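Local coordinates for protein hypothetical oxidoreductase YDHF (Escherichia coli, PDB 1OG6) that probably acts as an NADPH-dependent oxidoreductase of the aldo-keto reductase family, holding the cofactor on an alpha/beta barrel, at residues E66-A71 / M78-K83; L125-P130 / D141-L146; R216-D221 / G240-V245. One frame throughout, in Å; residues are numbered along the deposited sequence.

Contact 1: residues E66-A71 / M78-K83; sequences EALKLA and MEIVSK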
loop_
_atom_site.group_PDB
_atom_site.type_symbol
_atom_site.label_atom_id
_atom_site.label_comp_id
_atom_site.label_asym_id
_atom_site.label_seq_id
_atom_site.Cartn_x
_atom_site.Cartn_y
_atom_site.Cartn_z
ATOM N N GLU C 66 41.844 1.059 -9.919
ATOM C CA GLU C 66 43.256 1.364 -10.114
ATOM C C GLU C 66 43.950 1.369 -8.762
ATOM O O GLU C 66 45.151 1.112 -8.664
ATOM C CB GLU C 66 43.421 2.734 -10.771
ATOM C CG GLU C 66 42.711 2.884 -12.118
ATOM C CD GLU C 66 43.236 1.929 -13.187
ATOM O OE1 GLU C 66 44.454 1.969 -13.482
ATOM O OE2 GLU C 66 42.424 1.146 -13.736
ATOM N N ALA C 67 43.171 1.669 -7.725
ATOM C CA ALA C 67 43.657 1.715 -6.352
ATOM C C ALA C 67 43.895 0.303 -5.834
ATOM O O ALA C 67 44.924 0.026 -5.214
ATOM C CB ALA C 67 42.650 2.425 -5.474
ATOM N N LEU C 68 42.940 -0.588 -6.084
ATOM C CA LEU C 68 43.066 -1.975 -5.644
ATOM C C LEU C 68 44.196 -2.696 -6.362
ATOM O O LEU C 68 44.779 -3.634 -5.822
ATOM C CB LEU C 68 41.771 -2.739 -5.889
ATOM C CG LEU C 68 40.563 -2.285 -5.089
ATOM C CD1 LEU C 68 39.410 -3.239 -5.372
ATOM C CD2 LEU C 68 40.911 -2.264 -3.611
ATOM N N LYS C 69 44.489 -2.263 -7.587
ATOM C CA LYS C 69 45.548 -2.872 -8.378
ATOM C C LYS C 69 46.931 -2.551 -7.827
ATOM O O LYS C 69 47.792 -3.428 -7.779
ATOM C CB LYS C 69 45.443 -2.436 -9.847
ATOM C CG LYS C 69 44.209 -2.996 -10.549
ATOM C CD LYS C 69 44.343 -3.053 -12.078
ATOM C CE LYS C 69 44.399 -1.670 -12.734
ATOM N NZ LYS C 69 44.407 -1.728 -14.240
ATOM N N LEU C 70 47.143 -1.311 -7.394
ATOM C CA LEU C 70 48.443 -0.940 -6.859
ATOM C C LEU C 70 48.496 -1.118 -5.347
ATOM O O LEU C 70 49.486 -0.795 -4.694
ATOM C CB LEU C 70 48.806 0.494 -7.271
ATOM C CG LEU C 70 48.311 1.754 -6.567
ATOM C CD1 LEU C 70 49.128 2.010 -5.305
ATOM C CD2 LEU C 70 48.474 2.934 -7.509
ATOM N N ALA C 71 47.416 -1.656 -4.798
ATOM C CA ALA C 71 47.314 -1.921 -3.370
ATOM C C ALA C 71 46.354 -3.097 -3.262
ATOM O O ALA C 71 45.289 -3.000 -2.662
ATOM C CB ALA C 71 46.758 -0.708 -2.654
ATOM N N MET C 78 37.504 -5.567 2.566
ATOM C CA MET C 78 36.281 -4.808 2.346
ATOM C C MET C 78 35.188 -5.583 1.635
ATOM O O MET C 78 35.400 -6.688 1.134
ATOM C CB MET C 78 36.605 -3.560 1.531
ATOM C CG MET C 78 37.297 -3.882 0.222
ATOM S SD MET C 78 38.019 -2.455 -0.592
ATOM C CE MET C 78 37.269 -2.604 -2.190
ATOM N N GLU C 79 34.006 -4.985 1.614
ATOM C CA GLU C 79 32.864 -5.566 0.940
ATOM C C GLU C 79 32.531 -4.556 -0.142
ATOM O O GLU C 79 32.422 -3.364 0.135
ATOM C CB GLU C 79 31.669 -5.717 1.885
ATOM C CG GLU C 79 31.913 -6.606 3.084
ATOM C CD GLU C 79 32.494 -5.858 4.263
ATOM O OE1 GLU C 79 32.735 -6.486 5.313
ATOM O OE2 GLU C 79 32.706 -4.637 4.145
ATOM N N ILE C 80 32.391 -5.016 -1.377
ATOM C CA ILE C 80 32.069 -4.115 -2.464
ATOM C C ILE C 80 30.598 -4.251 -2.825
ATOM O O ILE C 80 30.076 -5.354 -3.002
ATOM C CB ILE C 80 32.976 -4.382 -3.686
ATOM C CG1 ILE C 80 34.425 -4.079 -3.308
ATOM C CG2 ILE C 80 32.581 -3.510 -4.846
ATOM C CD1 ILE C 80 35.399 -4.157 -4.447
ATOM N N VAL C 81 29.926 -3.109 -2.885
ATOM C CA VAL C 81 28.512 -3.046 -3.221
ATOM C C VAL C 81 28.402 -2.229 -4.497
ATOM O O VAL C 81 29.039 -1.186 -4.632
ATOM C CB VAL C 81 27.701 -2.332 -2.111
ATOM C CG1 VAL C 81 26.264 -2.175 -2.541
ATOM C CG2 VAL C 81 27.775 -3.107 -0.825
ATOM N N SER C 82 27.609 -2.697 -5.444
ATOM C CA SER C 82 27.454 -1.953 -6.673
ATOM C C SER C 82 26.054 -2.181 -7.191
ATOM O O SER C 82 25.333 -3.047 -6.696
ATOM C CB SER C 82 28.485 -2.398 -7.709
ATOM O OG SER C 82 28.614 -1.431 -8.735
ATOM N N LYS C 83 25.668 -1.404 -8.196
ATOM C CA LYS C 83 24.332 -1.504 -8.755
ATOM C C LYS C 83 24.408 -1.514 -10.263
ATOM O O LYS C 83 25.489 -1.433 -10.842
ATOM C CB LYS C 83 23.508 -0.307 -8.299
ATOM C CG LYS C 83 23.857 0.143 -6.892
ATOM C CD LYS C 83 23.261 1.486 -6.557
ATOM C CE LYS C 83 23.865 2.020 -5.278
ATOM N NZ LYS C 83 25.302 2.343 -5.449
#
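Lys-83 NZ, on the same segment as Met-78 and Ile-80, which touch Leu-68, is gripped by three groups. It makes a salt bridge with Asp-50 OD2, a hydrogen bond with His-51 O and a weak hydrogen bond with the hydroxyl of Tyr-55, the proton donor by similarity. Lys-83 also touches NADP. The grouping of Asp-50, Tyr-55 and Lys-83 is consistent with the active site of the aldo-keto reductases.

The contact itself lies at the other end of the segment, where strand 79-87 of the barrel begins. Of segment 66-71, Leu-68 alone touches segment 78-83. Its side chain and that of Met-78 reach toward each other, tip to tip. The Met-78 methyl sits at the fork of the leucine: CE is 3.9 Å from Leu-68 CD1 and 3.9 Å from Leu-68 CD2. The sulfur stands further back, with Met-78 SD 4.2 Å from Leu-68 CD2. A bend at the end of the methionine chain (chi3 -126°) turns CE to the fork. Leu-68 places CG beside its backbone N (chi1 -65°), and from there the branch reaches the strand. Ile-80 adds a second apolar touch, with its CD1 4.2 Å from Leu-68 CD1. Both Met-78 and Ile-80 also lie against Val-49 of strand 48-50.

On the exposed side of the helix, Lys-69 NZ forms a salt bridge with Glu-66 OE2 at 3.5 Å. That pair stays within the helix and does not reach the strand. The three touching residues are buried. Between 66-71 and 78-83 the contact is purely apolar, so shape and burial hold it; a directional link from helix to strand comes from Ser-82 OG and Glu-61 OE2, which are hydrogen-bonded.

Contact 2: residues L125-P130 / D141-L146; sequences LLIHRP and DAFKHL. With NAP (NADP nicotinamide-adenine-dinucleotide phosphate), chain F.
Leu-125 meets helix 136-147 with one methyl. Its CD1 lies 3.7 Å from Leu-146 CD1, and the two leucines cross at about a right angle. The same CD1 is 4.2 Å from Phe-143 CE1. Leu-126 points its CB away from the helix, and its side chain touches Lys-83 of the neighbouring strand.

Ile-127 returns to the helix side. Its CD1 comes within 3.5 Å of Phe-143 CZ, at a slant to the ring. The first torsion of the isoleucine sets CG1 beside the backbone N (chi1 -63°), and this branch, not CG2, meets the phenylalanine. Phe-143 also stacks with Phe-155 of strand 152-158, so one ring serves both strands of the beta-alpha-beta unit.

Past the strand end the chain turns to the cofactor. The His-128 ring has the nicotinamide amide oxygen at its edge and in its plane, with His-128 CE1 3.7 Å from NADP O7N. Arg-129 NH2 is also 3.7 Å from NADP O7N. That guanidinium has a long, weak ion pair with the C-terminal Pro-298 OXT of the second subunit as well.

Strand 125-127 and helix 141-146 run antiparallel, with axes 11.5 Å apart at an angle of 175°. This is the strand-to-helix packing of a TIM barrel. The chemistry divides along the chain: aliphatic and aromatic carbon seals the strand to its helix, while the polar residues that follow are placed at the carboxamide of NADP.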
loop_
_atom_site.group_PDB
_atom_site.type_symbol
_atom_site.label_atom_id
_atom_site.label_comp_id
_atom_site.label_asym_id
_atom_site.label_seq_id
_atom_site.Cartn_x
_atom_site.Cartn_y
_atom_site.Cartn_z
ATOM N N LEU C 125 25.118 -6.819 -5.413
ATOM C CA LEU C 125 24.722 -6.216 -6.674
ATOM C C LEU C 125 23.315 -5.772 -6.387
ATOM O O LEU C 125 22.483 -6.557 -5.946
ATOM C CB LEU C 125 24.693 -7.218 -7.820
ATOM C CG LEU C 125 25.000 -6.656 -9.217
ATOM C CD1 LEU C 125 24.293 -7.517 -10.236
ATOM C CD2 LEU C 125 24.542 -5.224 -9.365
ATOM N N LEU C 126 23.067 -4.499 -6.634
ATOM C CA LEU C 126 21.775 -3.890 -6.392
ATOM C C LEU C 126 21.119 -3.405 -7.689
ATOM O O LEU C 126 21.763 -2.718 -8.486
ATOM C CB LEU C 126 21.973 -2.683 -5.471
ATOM C CG LEU C 126 21.760 -2.692 -3.962
ATOM C CD1 LEU C 126 22.284 -3.948 -3.314
ATOM C CD2 LEU C 126 22.443 -1.461 -3.421
ATOM N N ILE C 127 19.857 -3.762 -7.917
ATOM C CA ILE C 127 19.169 -3.239 -9.091
ATOM C C ILE C 127 18.990 -1.762 -8.718
ATOM O O ILE C 127 18.115 -1.407 -7.935
ATOM C CB ILE C 127 17.777 -3.882 -9.305
ATOM C CG1 ILE C 127 17.924 -5.379 -9.561
ATOM C CG2 ILE C 127 17.071 -3.217 -10.474
ATOM C CD1 ILE C 127 18.647 -5.706 -10.825
ATOM N N HIS C 128 19.848 -0.917 -9.271
ATOM C CA HIS C 128 19.858 0.517 -8.996
ATOM C C HIS C 128 18.522 1.217 -8.745
ATOM O O HIS C 128 18.368 1.909 -7.748
ATOM C CB HIS C 128 20.576 1.246 -10.132
ATOM C CG HIS C 128 21.378 2.432 -9.688
ATOM N ND1 HIS C 128 20.973 3.270 -8.672
ATOM C CD2 HIS C 128 22.542 2.942 -10.156
ATOM C CE1 HIS C 128 21.853 4.246 -8.533
ATOM N NE2 HIS C 128 22.814 4.071 -9.422
ATOM N N ARG C 129 17.557 1.045 -9.640
ATOM C CA ARG C 129 16.279 1.736 -9.498
ATOM C C ARG C 129 15.130 0.903 -10.112
ATOM O O ARG C 129 15.351 0.154 -11.061
ATOM C CB ARG C 129 16.433 3.105 -10.180
ATOM C CG ARG C 129 15.260 4.053 -10.091
ATOM C CD ARG C 129 15.217 4.852 -8.792
ATOM N NE ARG C 129 16.316 5.806 -8.668
ATOM C CZ ARG C 129 16.326 6.828 -7.813
ATOM N NH1 ARG C 129 15.297 7.040 -7.005
ATOM N NH2 ARG C 129 17.367 7.646 -7.764
ATOM N N PRO C 130 13.900 1.007 -9.558
ATOM C CA PRO C 130 12.695 0.290 -10.012
ATOM C C PRO C 130 12.187 0.718 -11.396
ATOM O O PRO C 130 11.856 1.882 -11.633
ATOM C CB PRO C 130 11.686 0.578 -8.903
ATOM C CG PRO C 130 12.076 1.934 -8.447
ATOM C CD PRO C 130 13.585 1.828 -8.375
ATOM N N ASP C 141 16.856 -14.463 -13.491
ATOM C CA ASP C 141 17.767 -15.309 -14.269
ATOM C C ASP C 141 19.166 -14.719 -14.338
ATOM O O ASP C 141 20.154 -15.443 -14.245
ATOM C CB ASP C 141 17.238 -15.536 -15.696
ATOM C CG ASP C 141 15.932 -16.330 -15.725
ATOM O OD1 ASP C 141 15.778 -17.266 -14.904
ATOM O OD2 ASP C 141 15.062 -16.029 -16.581
ATOM N N ALA C 142 19.258 -13.406 -14.512
ATOM C CA ALA C 142 20.562 -12.763 -14.558
ATOM C C ALA C 142 21.240 -12.996 -13.210
ATOM O O ALA C 142 22.453 -13.114 -13.129
ATOM C CB ALA C 142 20.406 -11.274 -14.817
ATOM N N PHE C 143 20.435 -13.076 -12.156
ATOM C CA PHE C 143 20.939 -13.285 -10.807
ATOM C C PHE C 143 21.388 -14.721 -10.543
ATOM O O PHE C 143 22.428 -14.937 -9.929
ATOM C CB PHE C 143 19.874 -12.868 -9.782
ATOM C CG PHE C 143 19.788 -11.372 -9.554
ATOM C CD1 PHE C 143 20.537 -10.484 -10.319
ATOM C CD2 PHE C 143 18.954 -10.854 -8.570
ATOM C CE1 PHE C 143 20.456 -9.109 -10.105
ATOM C CE2 PHE C 143 18.870 -9.476 -8.352
ATOM C CZ PHE C 143 19.622 -8.607 -9.122
ATOM N N LYS C 144 20.610 -15.699 -10.998
ATOM C CA LYS C 144 20.964 -17.105 -10.800
ATOM C C LYS C 144 22.301 -17.354 -11.481
ATOM O O LYS C 144 23.123 -18.143 -11.009
ATOM C CB LYS C 144 19.912 -18.030 -11.425
ATOM C CG LYS C 144 18.484 -17.800 -10.956
ATOM C CD LYS C 144 18.294 -18.171 -9.496
ATOM C CE LYS C 144 16.838 -18.003 -9.076
ATOM N NZ LYS C 144 15.887 -18.817 -9.888
ATOM N N HIS C 145 22.502 -16.667 -12.601
ATOM C CA HIS C 145 23.722 -16.792 -13.377
ATOM C C HIS C 145 24.915 -16.234 -12.618
ATOM O O HIS C 145 25.799 -16.983 -12.213
ATOM C CB HIS C 145 23.577 -16.057 -14.708
ATOM C CG HIS C 145 24.782 -16.172 -15.589
ATOM N ND1 HIS C 145 25.143 -17.352 -16.204
ATOM C CD2 HIS C 145 25.736 -15.269 -15.917
ATOM C CE1 HIS C 145 26.270 -17.171 -16.871
ATOM N NE2 HIS C 145 26.651 -15.917 -16.711
ATOM N N LEU C 146 24.937 -14.918 -12.431
ATOM C CA LEU C 146 26.030 -14.254 -11.729
ATOM C C LEU C 146 26.376 -14.957 -10.429
ATOM O O LEU C 146 27.499 -14.866 -9.944
ATOM C CB LEU C 146 25.665 -12.799 -11.434
ATOM C CG LEU C 146 25.635 -11.837 -12.618
ATOM C CD1 LEU C 146 25.063 -10.519 -12.180
ATOM C CD2 LEU C 146 27.027 -11.646 -13.162
HETATM P PA NAP F . 25.385 12.726 1.967
HETATM O O1A NAP F . 24.245 13.537 2.152
HETATM O O2A NAP F . 25.978 11.781 2.990
HETATM O O5B NAP F . 26.625 13.638 1.512
HETATM C C5B NAP F . 26.862 14.853 2.254
HETATM C C4B NAP F . 27.574 15.800 1.230
HETATM O O4B NAP F . 27.763 17.037 2.021
HETATM C C3B NAP F . 29.016 15.386 0.839
HETATM O O3B NAP F . 29.116 15.636 -0.558
HETATM C C2B NAP F . 29.968 16.270 1.621
HETATM O O2B NAP F . 31.035 16.796 0.836
HETATM C C1B NAP F . 29.096 17.436 2.175
HETATM N N9A NAP F . 29.399 17.667 3.578
HETATM C C8A NAP F . 29.609 16.793 4.630
HETATM N N7A NAP F . 29.865 17.380 5.784
HETATM C C5A NAP F . 29.819 18.731 5.463
HETATM C C6A NAP F . 30.013 19.860 6.280
HETATM N N6A NAP F . 30.296 19.871 7.597
HETATM N N1A NAP F . 29.903 21.121 5.666
HETATM N N3A NAP F . 29.415 20.140 3.468
HETATM C C4A NAP F . 29.530 18.909 4.097
HETATM O O3 NAP F . 25.133 11.805 0.697
HETATM P PN NAP F . 25.516 11.969 -0.822
HETATM O O1N NAP F . 24.519 12.270 -1.855
HETATM O O2N NAP F . 26.835 11.329 -1.115
HETATM O O5D NAP F . 24.808 10.520 -0.997
HETATM C C5D NAP F . 25.005 9.385 -0.065
HETATM C C4D NAP F . 25.615 8.180 -0.764
HETATM O O4D NAP F . 24.622 7.236 -1.245
HETATM C C3D NAP F . 26.586 8.441 -1.971
HETATM O O3D NAP F . 27.959 8.444 -1.562
HETATM O O2D NAP F . 27.229 6.310 -3.092
HETATM C C1D NAP F . 24.938 6.790 -2.600
HETATM N N1N NAP F . 23.774 7.122 -3.505
HETATM C C2N NAP F . 22.813 6.140 -3.863
HETATM C C3N NAP F . 21.775 6.493 -4.725
HETATM C C7N NAP F . 20.738 5.428 -5.109
HETATM O O7N NAP F . 19.864 5.779 -5.859
HETATM N N7N NAP F . 20.806 4.210 -4.643
HETATM C C4N NAP F . 21.660 7.851 -5.271
HETATM C C5N NAP F . 22.641 8.811 -4.887
HETATM C C6N NAP F . 23.710 8.470 -4.005
HETATM P P2B NAP F . 32.547 16.994 1.379
HETATM O O1X NAP F . 33.562 15.918 1.749
HETATM O O2X NAP F . 33.011 18.372 0.968
HETATM O O3X NAP F . 32.815 16.413 0.008
#

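Contact 3: residues R216-D221 / G240-V245; sequences RLFNDD and GSIEQV. With NAP (NADP nicotinamide-adenine-dinucleotide phosphate), chain F.
Phe-218 and Glu-243 form one end of the NADP site of this aldo-keto reductase TIM barrel, where the adenine is bound. The Phe-218 ring presents one face to the base. NADP C6A lies 3.8 Å above the ring plane, over its centre. The opposite face has Leu-217 CB against it, nearer the rim. Phe-218 CG lies beside the backbone N (chi1 -28°), which carries the ring out between the adenine and Leu-217.

Glu-243, in the first turn of helix 242-251, whose N-cap is Ser-241, comes to the ring at its edge. Its CG lies in the ring plane, 3.3 Å from Phe-218 CE2. The two side chains cross at about a right angle, and the carboxylate plane stands 88° from the ring plane. From CG the glutamate chain runs extended to the base. Ile-242 adds an apolar touch, with its CD1 4.2 Å from Phe-218 CD2, and it also packs on Leu-230 of helix 224-237.

With an alanine here in place of Phe-218, the adenine would probably lose the flat surface beneath its six-membered ring, and Glu-243 CG would be left without the ring edge it meets. The exocyclic amino group of the adenine meets the same glutamate: NADP N6A gives Glu-243 OE1 a weak hydrogen bond, 2.6 Å long, with an angle of 118° at the hydrogen.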
loop_
_atom_site.group_PDB
_atom_site.type_symbol
_atom_site.label_atom_id
_atom_site.label_comp_id
_atom_site.label_asym_id
_atom_site.label_seq_id
_atom_site.Cartn_x
_atom_site.Cartn_y
_atom_site.Cartn_z
ATOM N N ARG C 216 22.955 19.481 1.175
ATOM C CA ARG C 216 22.136 20.682 1.200
ATOM C C ARG C 216 21.483 20.867 2.566
ATOM O O ARG C 216 20.465 21.543 2.702
ATOM C CB ARG C 216 21.068 20.635 0.100
ATOM C CG ARG C 216 19.876 19.733 0.373
ATOM C CD ARG C 216 18.823 19.912 -0.719
ATOM N NE ARG C 216 17.522 19.354 -0.357
ATOM C CZ ARG C 216 17.280 18.057 -0.181
ATOM N NH1 ARG C 216 18.257 17.172 -0.337
ATOM N NH2 ARG C 216 16.059 17.642 0.148
ATOM N N LEU C 217 22.078 20.256 3.582
ATOM C CA LEU C 217 21.565 20.370 4.939
ATOM C C LEU C 217 22.207 21.590 5.580
ATOM O O LEU C 217 21.578 22.290 6.373
ATOM C CB LEU C 217 21.924 19.123 5.755
ATOM C CG LEU C 217 21.576 19.144 7.248
ATOM C CD1 LEU C 217 20.069 19.003 7.418
ATOM C CD2 LEU C 217 22.305 18.018 7.968
ATOM N N PHE C 218 23.462 21.843 5.219
ATOM C CA PHE C 218 24.212 22.966 5.770
ATOM C C PHE C 218 24.139 24.195 4.875
ATOM O O PHE C 218 24.492 25.300 5.295
ATOM C CB PHE C 218 25.688 22.587 5.955
ATOM C CG PHE C 218 25.923 21.117 6.185
ATOM C CD1 PHE C 218 25.838 20.211 5.129
ATOM C CD2 PHE C 218 26.230 20.639 7.455
ATOM C CE1 PHE C 218 26.056 18.849 5.336
ATOM C CE2 PHE C 218 26.450 19.282 7.670
ATOM C CZ PHE C 218 26.363 18.385 6.608
ATOM N N ASN C 219 23.678 23.997 3.643
ATOM C CA ASN C 219 23.581 25.078 2.672
ATOM C C ASN C 219 22.159 25.579 2.438
ATOM O O ASN C 219 21.915 26.784 2.462
ATOM C CB ASN C 219 24.205 24.632 1.346
ATOM C CG ASN C 219 25.687 24.295 1.482
ATOM O OD1 ASN C 219 26.505 25.160 1.810
ATOM N ND2 ASN C 219 26.039 23.034 1.232
ATOM N N ASP C 220 21.223 24.664 2.208
ATOM C CA ASP C 220 19.837 25.053 1.975
ATOM C C ASP C 220 19.359 25.944 3.115
ATOM O O ASP C 220 19.448 25.563 4.282
ATOM C CB ASP C 220 18.940 23.822 1.889
ATOM C CG ASP C 220 18.108 23.799 0.624
ATOM O OD1 ASP C 220 17.595 24.870 0.230
ATOM O OD2 ASP C 220 17.958 22.710 0.025
ATOM N N ASP C 221 18.841 27.120 2.770
ATOM C CA ASP C 221 18.359 28.080 3.761
ATOM C C ASP C 221 16.944 27.824 4.273
ATOM O O ASP C 221 16.379 28.641 4.993
ATOM C CB ASP C 221 18.464 29.499 3.193
ATOM C CG ASP C 221 17.846 29.629 1.812
ATOM O OD1 ASP C 221 17.976 28.682 1.005
ATOM O OD2 ASP C 221 17.246 30.689 1.526
ATOM N N GLY C 240 29.903 16.295 18.318
ATOM C CA GLY C 240 30.841 17.229 17.728
ATOM C C GLY C 240 30.252 18.066 16.612
ATOM O O GLY C 240 30.623 19.229 16.432
ATOM N N SER C 241 29.326 17.487 15.861
ATOM C CA SER C 241 28.711 18.203 14.762
ATOM C C SER C 241 27.253 17.828 14.617
ATOM O O SER C 241 26.849 16.730 14.990
ATOM C CB SER C 241 29.448 17.872 13.475
ATOM O OG SER C 241 29.638 16.470 13.368
ATOM N N ILE C 242 26.459 18.741 14.074
ATOM C CA ILE C 242 25.049 18.453 13.877
ATOM C C ILE C 242 24.940 17.225 12.980
ATOM O O ILE C 242 24.005 16.443 13.088
ATOM C CB ILE C 242 24.314 19.649 13.225
ATOM C CG1 ILE C 242 25.048 20.089 11.966
ATOM C CG2 ILE C 242 24.224 20.803 14.208
ATOM C CD1 ILE C 242 24.349 21.193 11.222
ATOM N N GLU C 243 25.926 17.056 12.109
ATOM C CA GLU C 243 25.973 15.932 11.188
ATOM C C GLU C 243 25.932 14.626 11.957
ATOM O O GLU C 243 25.312 13.672 11.513
ATOM C CB GLU C 243 27.254 16.014 10.379
ATOM C CG GLU C 243 27.619 17.450 10.092
ATOM C CD GLU C 243 29.095 17.662 9.852
ATOM O OE1 GLU C 243 29.525 18.839 9.863
ATOM O OE2 GLU C 243 29.825 16.664 9.647
ATOM N N GLN C 244 26.599 14.590 13.110
ATOM C CA GLN C 244 26.633 13.394 13.947
ATOM C C GLN C 244 25.284 13.171 14.585
ATOM O O GLN C 244 24.889 12.030 14.818
ATOM C CB GLN C 244 27.655 13.526 15.065
ATOM C CG GLN C 244 29.083 13.452 14.638
ATOM C CD GLN C 244 30.021 13.563 15.824
ATOM O OE1 GLN C 244 30.078 12.670 16.671
ATOM N NE2 GLN C 244 30.753 14.672 15.901
ATOM N N VAL C 245 24.592 14.265 14.900
ATOM C CA VAL C 245 23.270 14.171 15.507
ATOM C C VAL C 245 22.327 13.567 14.461
ATOM O O VAL C 245 21.437 12.784 14.787
ATOM C CB VAL C 245 22.765 15.560 15.949
ATOM C CG1 VAL C 245 21.435 15.440 16.627
ATOM C CG2 VAL C 245 23.752 16.183 16.892
HETATM P PA NAP F . 25.385 12.726 1.967
HETATM O O1A NAP F . 24.245 13.537 2.152
HETATM O O2A NAP F . 25.978 11.781 2.990
HETATM O O5B NAP F . 26.625 13.638 1.512
HETATM C C5B NAP F . 26.862 14.853 2.254
HETATM C C4B NAP F . 27.574 15.800 1.230
HETATM O O4B NAP F . 27.763 17.037 2.021
HETATM C C3B NAP F . 29.016 15.386 0.839
HETATM O O3B NAP F . 29.116 15.636 -0.558
HETATM C C2B NAP F . 29.968 16.270 1.621
HETATM O O2B NAP F . 31.035 16.796 0.836
HETATM C C1B NAP F . 29.096 17.436 2.175
HETATM N N9A NAP F . 29.399 17.667 3.578
HETATM C C8A NAP F . 29.609 16.793 4.630
HETATM N N7A NAP F . 29.865 17.380 5.784
HETATM C C5A NAP F . 29.819 18.731 5.463
HETATM C C6A NAP F . 30.013 19.860 6.280
HETATM N N6A NAP F . 30.296 19.871 7.597
HETATM N N1A NAP F . 29.903 21.121 5.666
HETATM N N3A NAP F . 29.415 20.140 3.468
HETATM C C4A NAP F . 29.530 18.909 4.097
HETATM O O3 NAP F . 25.133 11.805 0.697
HETATM P PN NAP F . 25.516 11.969 -0.822
HETATM O O1N NAP F . 24.519 12.270 -1.855
HETATM O O2N NAP F . 26.835 11.329 -1.115
HETATM O O5D NAP F . 24.808 10.520 -0.997
HETATM C C5D NAP F . 25.005 9.385 -0.065
HETATM C C4D NAP F . 25.615 8.180 -0.764
HETATM O O4D NAP F . 24.622 7.236 -1.245
HETATM C C3D NAP F . 26.586 8.441 -1.971
HETATM O O3D NAP F . 27.959 8.444 -1.562
HETATM O O2D NAP F . 27.229 6.310 -3.092
HETATM C C1D NAP F . 24.938 6.790 -2.600
HETATM N N1N NAP F . 23.774 7.122 -3.505
HETATM C C2N NAP F . 22.813 6.140 -3.863
HETATM C C3N NAP F . 21.775 6.493 -4.725
HETATM C C7N NAP F . 20.738 5.428 -5.109
HETATM O O7N NAP F . 19.864 5.779 -5.859
HETATM N N7N NAP F . 20.806 4.210 -4.643
HETATM C C4N NAP F . 21.660 7.851 -5.271
HETATM C C5N NAP F . 22.641 8.811 -4.887
HETATM C C6N NAP F . 23.710 8.470 -4.005
HETATM P P2B NAP F . 32.547 16.994 1.379
HETATM O O1X NAP F . 33.562 15.918 1.749
HETATM O O2X NAP F . 33.011 18.372 0.968
HETATM O O3X NAP F . 32.815 16.413 0.008
#

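In the fold
The contacts follow one another along the chain, each closing before the next opens. Contacts 1 and 2 have centres 19 Å apart and share the barrel sheet. Their strands, 79-87 and 122-127, are parallel neighbours, and Ser-82 O probably accepts a hydrogen bond from Leu-126 N at 2.7 Å. Contact 3 touches neither. Its centre is 29 Å from that of contact 1 and 35 Å from that of contact 2, on the opposite side of the chain's centre from contact 2. NADP bridges this gap, with its nicotinamide end at contact 2 and its adenine end at contact 3. Lys-83 of contact 1 touches the same cofactor, which thus runs from the barrel strands and the loop after 122-127 to helices 216-219 and 242-251.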